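Local structure of endoglucanase (Thermotoga maritima, 1VHO) at residues 221-226 against 296-301; 260-265 against 328-333. The protein probably acts as a metal-dependent aminopeptidase of the peptidase M42 family, despite its endoglucanase name, and is expected to bind two divalent metal cations per subunit. All coordinates share one frame; numbering follows the deposited sequence.

Contact 1: 221-226 against 296-301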
loop_
_atom_site.group_PDB
_atom_site.type_symbol
_atom_site.label_atom_id
_atom_site.label_comp_id
_atom_site.label_asym_id
_atom_site.label_seq_id
_atom_site.Cartn_x
_atom_site.Cartn_y
_atom_site.Cartn_z
ATOM N N ASP A 221 21.005 -9.192 -2.759
ATOM C CA ASP A 221 22.015 -8.532 -3.573
ATOM C C ASP A 221 21.476 -7.239 -4.159
ATOM O O ASP A 221 22.236 -6.348 -4.548
ATOM C CB ASP A 221 22.395 -9.501 -4.719
ATOM C CG ASP A 221 22.989 -10.755 -4.090
ATOM O OD1 ASP A 221 23.955 -10.601 -3.296
ATOM O OD2 ASP A 221 22.448 -11.833 -4.318
ATOM N N ALA A 222 20.128 -7.143 -4.308
ATOM C CA ALA A 222 19.537 -5.918 -4.852
ATOM C C ALA A 222 18.079 -5.819 -4.350
ATOM O O ALA A 222 17.471 -6.851 -4.095
ATOM C CB ALA A 222 19.583 -5.820 -6.351
ATOM N N ALA A 223 17.649 -4.589 -4.056
ATOM C CA ALA A 223 16.274 -4.461 -3.537
ATOM C C ALA A 223 15.539 -3.360 -4.299
ATOM O O ALA A 223 16.144 -2.340 -4.619
ATOM C CB ALA A 223 16.325 -4.077 -2.066
ATOM N N ILE A 224 14.266 -3.605 -4.572
ATOM C CA ILE A 224 13.465 -2.568 -5.247
ATOM C C ILE A 224 12.282 -2.285 -4.293
ATOM O O ILE A 224 11.515 -3.194 -4.001
ATOM C CB ILE A 224 13.025 -2.980 -6.638
ATOM C CG1 ILE A 224 14.254 -3.465 -7.479
ATOM C CG2 ILE A 224 12.328 -1.800 -7.329
ATOM C CD1 ILE A 224 13.849 -3.665 -8.977
ATOM N N VAL A 225 12.188 -1.063 -3.814
ATOM C CA VAL A 225 11.133 -0.675 -2.875
ATOM C C VAL A 225 10.027 0.008 -3.666
ATOM O O VAL A 225 10.309 0.892 -4.454
ATOM C CB VAL A 225 11.654 0.295 -1.789
ATOM C CG1 VAL A 225 10.543 0.900 -0.958
ATOM C CG2 VAL A 225 12.673 -0.415 -0.904
HETATM N N MSE A 226 8.778 -0.371 -3.387
HETATM C CA MSE A 226 7.660 0.214 -4.106
HETATM C C MSE A 226 7.113 1.416 -3.327
HETATM O O MSE A 226 6.980 1.322 -2.103
HETATM C CB MSE A 226 6.504 -0.805 -4.149
HETATM C CG MSE A 226 6.766 -2.118 -4.834
HETATM SE SE MSE A 226 6.896 -1.847 -6.729
HETATM C CE MSE A 226 8.786 -1.589 -6.894
ATOM N N VAL A 296 22.766 -2.912 0.920
ATOM C CA VAL A 296 21.939 -3.467 -0.164
ATOM C C VAL A 296 21.760 -2.440 -1.279
ATOM O O VAL A 296 21.243 -1.356 -0.977
ATOM C CB VAL A 296 20.556 -3.893 0.383
ATOM C CG1 VAL A 296 19.658 -4.392 -0.746
ATOM C CG2 VAL A 296 20.714 -4.975 1.430
ATOM N N ARG A 297 22.157 -2.740 -2.503
ATOM C CA ARG A 297 21.957 -1.764 -3.592
ATOM C C ARG A 297 20.422 -1.619 -3.763
ATOM O O ARG A 297 19.805 -2.649 -4.015
ATOM C CB ARG A 297 22.615 -2.226 -4.865
ATOM C CG ARG A 297 24.144 -2.415 -4.661
ATOM C CD ARG A 297 24.821 -2.770 -5.982
ATOM N NE ARG A 297 24.824 -4.198 -6.221
ATOM C CZ ARG A 297 23.901 -4.898 -6.856
ATOM N NH1 ARG A 297 22.842 -4.276 -7.356
ATOM N NH2 ARG A 297 24.038 -6.212 -6.984
ATOM N N THR A 298 19.921 -0.399 -3.654
ATOM C CA THR A 298 18.481 -0.194 -3.707
ATOM C C THR A 298 17.974 0.792 -4.737
ATOM O O THR A 298 18.610 1.761 -5.154
ATOM C CB THR A 298 17.977 0.246 -2.310
ATOM O OG1 THR A 298 18.470 -0.638 -1.281
ATOM C CG2 THR A 298 16.453 0.154 -2.217
ATOM N N SER A 299 16.775 0.478 -5.246
ATOM C CA SER A 299 16.083 1.311 -6.203
ATOM C C SER A 299 14.677 1.616 -5.654
ATOM O O SER A 299 14.093 0.726 -5.021
ATOM C CB SER A 299 15.954 0.599 -7.559
ATOM O OG SER A 299 15.080 1.367 -8.399
ATOM N N LEU A 300 14.163 2.808 -5.881
ATOM C CA LEU A 300 12.816 3.194 -5.492
ATOM C C LEU A 300 12.009 3.398 -6.776
ATOM O O LEU A 300 12.442 4.106 -7.685
ATOM C CB LEU A 300 12.785 4.505 -4.713
ATOM C CG LEU A 300 11.351 5.016 -4.354
ATOM C CD1 LEU A 300 10.866 4.151 -3.183
ATOM C CD2 LEU A 300 11.477 6.474 -3.966
ATOM N N ILE A 301 10.897 2.681 -6.932
ATOM C CA ILE A 301 10.061 2.818 -8.124
ATOM C C ILE A 301 8.618 3.031 -7.638
ATOM O O ILE A 301 8.149 2.234 -6.820
ATOM C CB ILE A 301 10.152 1.661 -9.111
ATOM C CG1 ILE A 301 11.621 1.377 -9.504
ATOM C CG2 ILE A 301 9.378 1.978 -10.397
ATOM C CD1 ILE A 301 11.856 0.158 -10.317
HETATM O O HOH W 1 23.715 -4.971 -2.921
#
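In the mixed central sheet of this M42 peptidase, Ala-223 and Val-225 of strand 222-229 bond to Arg-297, Ser-299 and Ile-301 of the neighbouring, parallel strand 297-304. The short strand axes come within 4.7 Å, at 23°. Four backbone bonds alternate from strand to strand. They run from Ala-223 N to Arg-297 O, Ser-299 N to Ala-223 O, Val-225 N to Ser-299 O and Ile-301 N to Val-225 O. Ile-224, Met-226 (selenomethionine), Ser-299 and Ile-301 face helices 171-187, 256-268 and 317-333. There Ile-224 CG2 touches Ile-301 CD1 at 3.6 Å. The bent Met-226 chain brings CE to 4.2 Å from Ile-301 CB. On the other face Val-225 CG1 meets Leu-300 CD1 at 4.0 Å, and Phe-288 packs on both residues. The Leu-300 side chain also lies about 4 Å, nearest atoms, from that of Asp-227, a predicted zinc ligand.

At the start of the pair, Arg-297 bends at chi3 (-88°), which turns NE back toward the other strand. Asp-221 O sits over one face of the guanidinium, toward its rim, 3.0 Å from NH2, but the angle is too poor for a hydrogen bond. A water instead donates to Asp-221 O and accepts from Arg-297 N. An alanine at Arg-297 would probably leave Asp-221 O without the positive group above it and Ala-222 CB without its contact to NH1. Next in the chain, Thr-298 OG1 donates to Val-296 O at 2.9 Å, approaching from 53° above the carbonyl plane.

Contact 2: 260-265 against 328-333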
loop_
_atom_site.group_PDB
_atom_site.type_symbol
_atom_site.label_atom_id
_atom_site.label_comp_id
_atom_site.label_asym_id
_atom_site.label_seq_id
_atom_site.Cartn_x
_atom_site.Cartn_y
_atom_site.Cartn_z
ATOM N N GLN A 260 20.368 2.553 -13.457
ATOM C CA GLN A 260 20.599 2.562 -14.919
ATOM C C GLN A 260 20.395 1.182 -15.524
ATOM O O GLN A 260 19.863 1.077 -16.624
ATOM C CB GLN A 260 22.021 3.090 -15.233
ATOM C CG GLN A 260 22.166 3.454 -16.714
ATOM C CD GLN A 260 21.192 4.546 -17.105
ATOM O OE1 GLN A 260 20.804 5.341 -16.250
ATOM N NE2 GLN A 260 20.827 4.595 -18.387
ATOM N N LYS A 261 20.823 0.100 -14.885
ATOM C CA LYS A 261 20.555 -1.244 -15.424
ATOM C C LYS A 261 19.052 -1.493 -15.568
ATOM O O LYS A 261 18.608 -2.108 -16.553
ATOM C CB LYS A 261 21.148 -2.309 -14.500
ATOM C CG LYS A 261 22.699 -2.355 -14.616
ATOM C CD LYS A 261 23.214 -3.162 -13.413
ATOM C CE LYS A 261 24.736 -3.348 -13.517
ATOM N NZ LYS A 261 25.286 -3.824 -12.210
ATOM N N ILE A 262 18.243 -1.039 -14.594
ATOM C CA ILE A 262 16.779 -1.218 -14.700
ATOM C C ILE A 262 16.247 -0.444 -15.871
ATOM O O ILE A 262 15.409 -0.881 -16.681
ATOM C CB ILE A 262 16.079 -0.801 -13.381
ATOM C CG1 ILE A 262 16.472 -1.690 -12.215
ATOM C CG2 ILE A 262 14.566 -0.750 -13.582
ATOM C CD1 ILE A 262 16.016 -1.193 -10.826
ATOM N N ILE A 263 16.748 0.812 -16.021
ATOM C CA ILE A 263 16.339 1.651 -17.156
ATOM C C ILE A 263 16.688 1.008 -18.483
ATOM O O ILE A 263 15.890 1.033 -19.435
ATOM C CB ILE A 263 17.037 3.028 -17.003
ATOM C CG1 ILE A 263 16.369 3.808 -15.850
ATOM C CG2 ILE A 263 17.053 3.835 -18.298
ATOM C CD1 ILE A 263 17.109 5.117 -15.537
ATOM N N GLU A 264 17.856 0.374 -18.589
ATOM C CA GLU A 264 18.222 -0.275 -19.856
ATOM C C GLU A 264 17.297 -1.451 -20.170
ATOM O O GLU A 264 17.012 -1.702 -21.352
ATOM C CB GLU A 264 19.666 -0.764 -19.882
ATOM C CG GLU A 264 20.723 0.311 -19.619
ATOM C CD GLU A 264 20.722 1.440 -20.631
ATOM O OE1 GLU A 264 20.160 1.306 -21.746
ATOM O OE2 GLU A 264 21.301 2.521 -20.312
ATOM N N ILE A 265 16.850 -2.149 -19.129
ATOM C CA ILE A 265 15.915 -3.284 -19.384
ATOM C C ILE A 265 14.605 -2.718 -19.862
ATOM O O ILE A 265 13.960 -3.177 -20.800
ATOM C CB ILE A 265 15.752 -4.099 -18.093
ATOM C CG1 ILE A 265 17.044 -4.913 -17.899
ATOM C CG2 ILE A 265 14.548 -5.072 -18.207
ATOM C CD1 ILE A 265 17.293 -5.447 -16.528
ATOM N N SER A 328 9.523 -8.245 -13.435
ATOM C CA SER A 328 9.717 -9.649 -13.857
ATOM C C SER A 328 10.930 -9.674 -14.820
ATOM O O SER A 328 11.758 -10.596 -14.717
ATOM C CB SER A 328 8.485 -10.256 -14.472
ATOM O OG SER A 328 8.108 -9.739 -15.759
ATOM N N LEU A 329 11.078 -8.734 -15.720
ATOM C CA LEU A 329 12.214 -8.663 -16.651
ATOM C C LEU A 329 13.516 -8.401 -15.933
ATOM O O LEU A 329 14.579 -8.911 -16.331
ATOM C CB LEU A 329 11.940 -7.661 -17.777
ATOM C CG LEU A 329 10.814 -8.103 -18.709
ATOM C CD1 LEU A 329 10.266 -6.947 -19.551
ATOM C CD2 LEU A 329 11.305 -9.229 -19.625
ATOM N N VAL A 330 13.486 -7.658 -14.820
ATOM C CA VAL A 330 14.696 -7.415 -14.031
ATOM C C VAL A 330 15.163 -8.747 -13.478
ATOM O O VAL A 330 16.345 -9.111 -13.528
ATOM C CB VAL A 330 14.466 -6.389 -12.900
ATOM C CG1 VAL A 330 15.598 -6.346 -11.899
ATOM C CG2 VAL A 330 14.278 -4.986 -13.514
ATOM N N ALA A 331 14.215 -9.572 -12.973
ATOM C CA ALA A 331 14.589 -10.875 -12.463
ATOM C C ALA A 331 15.150 -11.765 -13.565
ATOM O O ALA A 331 15.889 -12.716 -13.253
ATOM C CB ALA A 331 13.396 -11.569 -11.771
ATOM N N VAL A 332 14.829 -11.538 -14.817
ATOM C CA VAL A 332 15.341 -12.350 -15.921
ATOM C C VAL A 332 16.658 -11.862 -16.493
ATOM O O VAL A 332 17.617 -12.639 -16.652
ATOM C CB VAL A 332 14.313 -12.394 -17.062
ATOM C CG1 VAL A 332 14.851 -13.185 -18.284
ATOM C CG2 VAL A 332 12.996 -13.021 -16.617
ATOM N N GLU A 333 16.812 -10.541 -16.669
ATOM C CA GLU A 333 17.985 -9.974 -17.300
ATOM C C GLU A 333 18.982 -9.221 -16.469
ATOM O O GLU A 333 20.039 -8.861 -17.024
ATOM C CB GLU A 333 17.479 -8.966 -18.388
ATOM C CG GLU A 333 16.670 -9.746 -19.442
ATOM C CD GLU A 333 16.183 -8.848 -20.552
ATOM O OE1 GLU A 333 16.470 -7.630 -20.510
ATOM O OE2 GLU A 333 15.461 -9.310 -21.457
#
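Ile-262 and Ile-265 of helix 256-268 lie against Leu-329, Val-330 and Glu-333 of helix 317-333. The short helix axes approach to 9.9 Å at 106°, close to perpendicular, and no hydrogen bond passes between the two segments. Gln-260, at the start of 260-265, does not touch the other segment. Its NE2 donates to Glu-264 OE2, one turn on, and meets that oxygen from above the carboxylate plane. Ile-262 makes the first touch. Its CG1 lies 4.2 Å from Val-330 CG2, and the two branches pass at a slant. Leu-326 of helix 317-333 packs on Ile-262 as well.

Ile-265 carries most of the contact, and its branches spread over three residues. CG2, anti to the backbone N, sits 3.7 Å from Leu-329 CB. CD1 reaches the backbone of the second helix, 4.1 Å from Val-330 CA, and is 4.0 Å from Glu-333 CB. The Ile-265 and Glu-333 side chains slide past each other in opposite directions. Glu-333 OE1 lies 3.8 Å from Ile-265 CG1, an apolar neighbour. Its other oxygen, OE2, forms a salt bridge with Lys-268 NZ and a hydrogen bond with His-269 NE2. Those bonds probably hold the carboxylate beside the isoleucine.

Val-330 also packs on Leu-62 of sheet strand 61-67. The two crossed helices, together with helix 171-187, form part of one outer layer of the alpha-beta-alpha sandwich found in zinc exopeptidases of this clan.

How the contacts relate
From the N terminus the chain first lays down 221-226, in a sheet strand, and then 260-265, in a helix. Next comes 296-301, which closes contact 1 over 69 intervening residues. Last is 328-333, in the final helix, which closes contact 2 over 62. The segments alternate, so the two loops cross: the first half of contact 2 lies within the loop of contact 1. Contact 1 joins two strands of the sheet, and contact 2 joins two helices that lie on it. Their centres are 12 Å apart. Ile-262 connects them, with CD1 3.6 Å from Ser-299 OG and 3.8 Å from Ile-224 CD1.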